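Long-range contacts in A-type ATP synthase subunit F (Archaeoglobus fulgidus, PDB 2I4R), which is a predicted component of the A-type ATP synthase, the rotary membrane complex that produces ATP from ADP using a proton gradient: residues B[12-17]-B[27-32]; B[56-61]-B[82-87]. One frame throughout, in Å; residues are numbered along the deposited sequence.

Contact 1: residues B[12-17]-B[27-32]; sequences LAVVGD and AGISDI
Val14 has CG1 anti to the backbone N (chi1 -173°), which leaves CG2 beside the N. Ile29 has CG1 anti to the carbonyl carbon (chi1 -56°), which leaves the CG2 branch to face strand 11-16. The two side chains cross at about a right angle, and Val14 CG2 meets Ile29 CG2 at 3.9 Å. Leu12 joins more loosely, with its CG 4.4 Å from Ile29 CG2. In Asp31, CG is anti to the backbone N (chi1 -155°). Its CB lies 3.1 Å from Leu12 O, while the carboxylate passes alongside Ala13 CB and forms a salt bridge with Arg51 through OD2. One backbone hydrogen bond joins the segments, from Val14 N to Asp31 O at 3.2 Å. The donor sits above the carbonyl plane, off the lone pairs. The same oxygen is approached by Ala13 CA, and Val14 O receives a similar CA-H...O contact from Ile32 CA at 3.4 Å. Val14 and Ile32 form a parallel bridge between strands 11-16 and 32-34. Gly28, with positive phi, closes helix 18-26 in a Schellman motif. Strand 11-16, this helix and strand 32-34 form a beta-alpha-beta unit. Phe24 of the helix packs on Ile29. Backbone pairing thus sets the parallel register at Val14, Ile29 packs on Leu12 and Val14, and the Arg51 salt bridge would offset the charge of Asp31.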
loop_
_atom_site.group_PDB
_atom_site.type_symbol
_atom_site.label_atom_id
_atom_site.label_comp_id
_atom_site.label_asym_id
_atom_site.label_seq_id
_atom_site.Cartn_x
_atom_site.Cartn_y
_atom_site.Cartn_z
ATOM N N LEU B 12 2.309 -3.954 -12.617
ATOM C CA LEU B 12 1.650 -3.803 -11.333
ATOM C C LEU B 12 0.764 -5.036 -11.176
ATOM O O LEU B 12 -0.063 -5.333 -12.029
ATOM C CB LEU B 12 0.830 -2.508 -11.318
ATOM C CG LEU B 12 -0.358 -2.325 -10.370
ATOM C CD1 LEU B 12 -0.069 -2.888 -8.995
ATOM C CD2 LEU B 12 -0.665 -0.845 -10.298
ATOM N N ALA B 13 0.971 -5.788 -10.109
ATOM C CA ALA B 13 0.170 -6.979 -9.893
ATOM C C ALA B 13 -0.630 -6.756 -8.632
ATOM O O ALA B 13 -0.210 -6.001 -7.748
ATOM C CB ALA B 13 1.064 -8.205 -9.748
ATOM N N VAL B 14 -1.792 -7.391 -8.562
ATOM C CA VAL B 14 -2.651 -7.283 -7.392
ATOM C C VAL B 14 -2.960 -8.694 -6.945
ATOM O O VAL B 14 -3.134 -9.591 -7.786
ATOM C CB VAL B 14 -3.956 -6.583 -7.725
ATOM C CG1 VAL B 14 -4.738 -6.330 -6.461
ATOM C CG2 VAL B 14 -3.655 -5.297 -8.462
ATOM N N VAL B 15 -3.017 -8.895 -5.630
ATOM C CA VAL B 15 -3.288 -10.217 -5.062
ATOM C C VAL B 15 -4.385 -10.116 -4.012
ATOM O O VAL B 15 -4.243 -9.379 -3.038
ATOM C CB VAL B 15 -2.023 -10.817 -4.377
ATOM C CG1 VAL B 15 -2.230 -12.293 -4.129
ATOM C CG2 VAL B 15 -0.776 -10.574 -5.226
ATOM N N GLY B 16 -5.473 -10.850 -4.198
ATOM C CA GLY B 16 -6.546 -10.797 -3.224
ATOM C C GLY B 16 -7.802 -11.526 -3.645
ATOM O O GLY B 16 -7.885 -12.045 -4.761
ATOM N N ASP B 17 -8.782 -11.568 -2.743
ATOM C CA ASP B 17 -10.058 -12.233 -3.007
ATOM C C ASP B 17 -10.776 -11.521 -4.144
ATOM O O ASP B 17 -10.527 -10.345 -4.397
ATOM C CB ASP B 17 -10.943 -12.221 -1.755
ATOM C CG ASP B 17 -11.427 -10.822 -1.391
ATOM O OD1 ASP B 17 -10.582 -9.962 -1.030
ATOM O OD2 ASP B 17 -12.656 -10.584 -1.465
ATOM N N ALA B 27 -10.703 -1.171 -13.611
ATOM C CA ALA B 27 -9.787 -0.052 -13.818
ATOM C C ALA B 27 -8.690 -0.396 -14.806
ATOM O O ALA B 27 -7.736 0.358 -14.964
ATOM C CB ALA B 27 -9.170 0.380 -12.497
ATOM N N GLY B 28 -8.820 -1.548 -15.453
ATOM C CA GLY B 28 -7.848 -1.951 -16.447
ATOM C C GLY B 28 -6.586 -2.631 -15.966
ATOM O O GLY B 28 -5.626 -2.716 -16.720
ATOM N N ILE B 29 -6.572 -3.119 -14.730
ATOM C CA ILE B 29 -5.391 -3.799 -14.185
ATOM C C ILE B 29 -5.541 -5.316 -14.360
ATOM O O ILE B 29 -6.124 -5.994 -13.510
ATOM C CB ILE B 29 -5.216 -3.461 -12.692
ATOM C CG1 ILE B 29 -5.149 -1.934 -12.519
ATOM C CG2 ILE B 29 -3.977 -4.155 -12.147
ATOM C CD1 ILE B 29 -5.101 -1.446 -11.071
ATOM N N SER B 30 -4.994 -5.843 -15.454
ATOM C CA SER B 30 -5.121 -7.264 -15.780
ATOM C C SER B 30 -4.085 -8.207 -15.218
ATOM O O SER B 30 -4.113 -9.398 -15.513
ATOM C CB SER B 30 -5.159 -7.449 -17.299
ATOM O OG SER B 30 -4.026 -6.861 -17.911
ATOM N N ASP B 31 -3.173 -7.686 -14.411
ATOM C CA ASP B 31 -2.128 -8.523 -13.836
ATOM C C ASP B 31 -2.518 -8.926 -12.418
ATOM O O ASP B 31 -1.744 -8.772 -11.472
ATOM C CB ASP B 31 -0.804 -7.752 -13.847
ATOM C CG ASP B 31 0.402 -8.666 -13.850
ATOM O OD1 ASP B 31 1.505 -8.187 -14.195
ATOM O OD2 ASP B 31 0.247 -9.858 -13.503
ATOM N N ILE B 32 -3.723 -9.462 -12.281
ATOM C CA ILE B 32 -4.232 -9.846 -10.972
ATOM C C ILE B 32 -4.220 -11.346 -10.647
ATOM O O ILE B 32 -4.392 -12.187 -11.532
ATOM C CB ILE B 32 -5.668 -9.227 -10.774
ATOM C CG1 ILE B 32 -6.468 -10.017 -9.730
ATOM C CG2 ILE B 32 -6.379 -9.121 -12.099
ATOM C CD1 ILE B 32 -7.121 -11.277 -10.236
#

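Contact 2: residues B[56-61]-B[82-87]; sequences VVIMKQ and TFVSVG
Five backbone hydrogen bonds join segments 56-61 and 82-87, with donors from both sides. Met59, a selenomethionine, gives its N to Val84 O at 2.8 Å and takes Val86 N on its O. Both bonds run nearly along the C=O axis. Val84 N reaches Val57 O at 2.9 Å and is the straightest of the set at 166°. Val57 N to Thr82 O and Gln61 N to Val86 O complete the series. The strands are parallel, their axes 29° apart, and helix 69-77 connects them in a beta-alpha-beta unit. Strand 82-86 is outermost in its chain, but Val84, Ser85 and Val86 pair antiparallel with a strand of the second subunit, so the sheet continues across the interface. On one face, Val57 holds CG1 in the crowded position between N and the carbonyl carbon (chi1 35°). This puts CG1 over the centre of the Phe83 ring, a CH-pi contact at 3.4 Å from the centroid. The Met59 chain bends at chi3 and brings CE to the ring edge, 3.5 Å from Phe83 CD2. On the other face, Ile58 lies alongside Val84, its CD1 3.8 Å from Val84 CB. Ile58 and Val86 cross obliquely, their CG2 atoms 3.6 Å apart.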
loop_
_atom_site.group_PDB
_atom_site.type_symbol
_atom_site.label_atom_id
_atom_site.label_comp_id
_atom_site.label_asym_id
_atom_site.label_seq_id
_atom_site.Cartn_x
_atom_site.Cartn_y
_atom_site.Cartn_z
ATOM N N VAL B 56 5.499 -3.741 -8.940
ATOM C CA VAL B 56 4.745 -3.441 -7.734
ATOM C C VAL B 56 3.627 -4.467 -7.583
ATOM O O VAL B 56 3.101 -4.975 -8.577
ATOM C CB VAL B 56 4.091 -2.023 -7.811
ATOM C CG1 VAL B 56 3.378 -1.700 -6.514
ATOM C CG2 VAL B 56 5.138 -0.967 -8.120
ATOM N N VAL B 57 3.269 -4.783 -6.341
ATOM C CA VAL B 57 2.178 -5.711 -6.091
ATOM C C VAL B 57 1.357 -5.235 -4.904
ATOM O O VAL B 57 1.881 -5.032 -3.815
ATOM C CB VAL B 57 2.700 -7.170 -5.863
ATOM C CG1 VAL B 57 4.012 -7.139 -5.135
ATOM C CG2 VAL B 57 1.667 -8.007 -5.087
ATOM N N ILE B 58 0.066 -5.029 -5.150
ATOM C CA ILE B 58 -0.884 -4.583 -4.128
ATOM C C ILE B 58 -1.385 -5.793 -3.345
ATOM O O ILE B 58 -1.666 -6.840 -3.929
ATOM C CB ILE B 58 -2.143 -3.924 -4.750
ATOM C CG1 ILE B 58 -1.754 -2.887 -5.805
ATOM C CG2 ILE B 58 -2.975 -3.291 -3.652
ATOM C CD1 ILE B 58 -1.145 -1.641 -5.240
HETATM N N MSE B 59 -1.523 -5.652 -2.034
HETATM C CA MSE B 59 -2.007 -6.757 -1.220
HETATM C C MSE B 59 -2.646 -6.319 0.080
HETATM O O MSE B 59 -2.416 -5.213 0.563
HETATM C CB MSE B 59 -0.866 -7.693 -0.857
HETATM C CG MSE B 59 -0.585 -8.818 -1.818
HETATM SE SE MSE B 59 0.213 -10.243 -0.782
HETATM C CE MSE B 59 1.766 -9.301 -0.088
ATOM N N LYS B 60 -3.444 -7.212 0.652
ATOM C CA LYS B 60 -4.083 -6.944 1.922
ATOM C C LYS B 60 -2.966 -7.004 2.956
ATOM O O LYS B 60 -2.098 -7.873 2.898
ATOM C CB LYS B 60 -5.137 -8.008 2.213
ATOM C CG LYS B 60 -6.362 -7.920 1.322
ATOM C CD LYS B 60 -7.545 -7.286 2.059
ATOM C CE LYS B 60 -8.580 -8.334 2.454
ATOM N NZ LYS B 60 -9.148 -9.038 1.253
ATOM N N GLN B 61 -2.981 -6.072 3.897
ATOM C CA GLN B 61 -1.952 -6.020 4.922
ATOM C C GLN B 61 -2.023 -7.277 5.768
ATOM O O GLN B 61 -1.080 -7.629 6.472
ATOM C CB GLN B 61 -2.166 -4.782 5.789
ATOM C CG GLN B 61 -0.917 -4.265 6.477
ATOM C CD GLN B 61 -1.079 -2.821 6.942
ATOM O OE1 GLN B 61 -1.953 -2.510 7.761
ATOM N NE2 GLN B 61 -0.241 -1.931 6.414
ATOM N N THR B 82 8.177 -3.709 -5.464
ATOM C CA THR B 82 7.885 -2.966 -4.258
ATOM C C THR B 82 6.498 -3.408 -3.822
ATOM O O THR B 82 5.533 -3.263 -4.571
ATOM C CB THR B 82 7.857 -1.449 -4.538
ATOM O OG1 THR B 82 9.162 -1.017 -4.942
ATOM C CG2 THR B 82 7.418 -0.675 -3.308
ATOM N N PHE B 83 6.393 -3.973 -2.625
ATOM C CA PHE B 83 5.094 -4.396 -2.133
ATOM C C PHE B 83 4.334 -3.217 -1.555
ATOM O O PHE B 83 4.915 -2.347 -0.908
ATOM C CB PHE B 83 5.238 -5.500 -1.087
ATOM C CG PHE B 83 5.453 -6.852 -1.683
ATOM C CD1 PHE B 83 6.664 -7.173 -2.295
ATOM C CD2 PHE B 83 4.420 -7.782 -1.715
ATOM C CE1 PHE B 83 6.841 -8.402 -2.941
ATOM C CE2 PHE B 83 4.582 -9.016 -2.357
ATOM C CZ PHE B 83 5.799 -9.324 -2.973
ATOM N N VAL B 84 3.034 -3.187 -1.824
ATOM C CA VAL B 84 2.149 -2.132 -1.342
ATOM C C VAL B 84 1.056 -2.869 -0.566
ATOM O O VAL B 84 0.345 -3.700 -1.130
ATOM C CB VAL B 84 1.550 -1.348 -2.542
ATOM C CG1 VAL B 84 0.642 -0.237 -2.070
ATOM C CG2 VAL B 84 2.659 -0.775 -3.374
ATOM N N SER B 85 0.924 -2.589 0.727
ATOM C CA SER B 85 -0.074 -3.301 1.521
ATOM C C SER B 85 -1.255 -2.472 1.986
ATOM O O SER B 85 -1.109 -1.513 2.744
ATOM C CB SER B 85 0.585 -3.950 2.736
ATOM O OG SER B 85 0.964 -2.958 3.667
ATOM N N VAL B 86 -2.431 -2.883 1.531
ATOM C CA VAL B 86 -3.675 -2.219 1.861
ATOM C C VAL B 86 -4.017 -2.464 3.325
ATOM O O VAL B 86 -4.501 -3.534 3.692
ATOM C CB VAL B 86 -4.830 -2.732 0.957
ATOM C CG1 VAL B 86 -6.124 -2.041 1.315
ATOM C CG2 VAL B 86 -4.498 -2.479 -0.503
ATOM N N GLY B 87 -3.753 -1.448 4.143
ATOM C CA GLY B 87 -4.011 -1.501 5.573
ATOM C C GLY B 87 -5.267 -2.232 6.009
ATOM O O GLY B 87 -5.213 -2.890 7.076
#

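How the contacts relate
Contact 1 and contact 2 belong to one parallel sheet, with strand order 32-34, 11-16, 54-60, 82-86. Each joins an edge strand of this chain, or the loop leading into it, to an inner one. Their centres are about 11 Å apart, and the inner strands 11-16 and 54-60 connect them directly. Ala13 N lies 2.7 Å from Val56 O, and Ala13 O lies 2.8 Å from Ile58 N, both probable hydrogen bonds. Val15 CG2 packs on Val57 CG2 at 3.5 Å. Asp17, at the end of segment 12-17, forms a salt bridge with Lys60 of segment 56-61. Phe20 of helix 18-26 touches Val14, Ile58, Lys60 and Val86, so one helix covers side chains of both contacts.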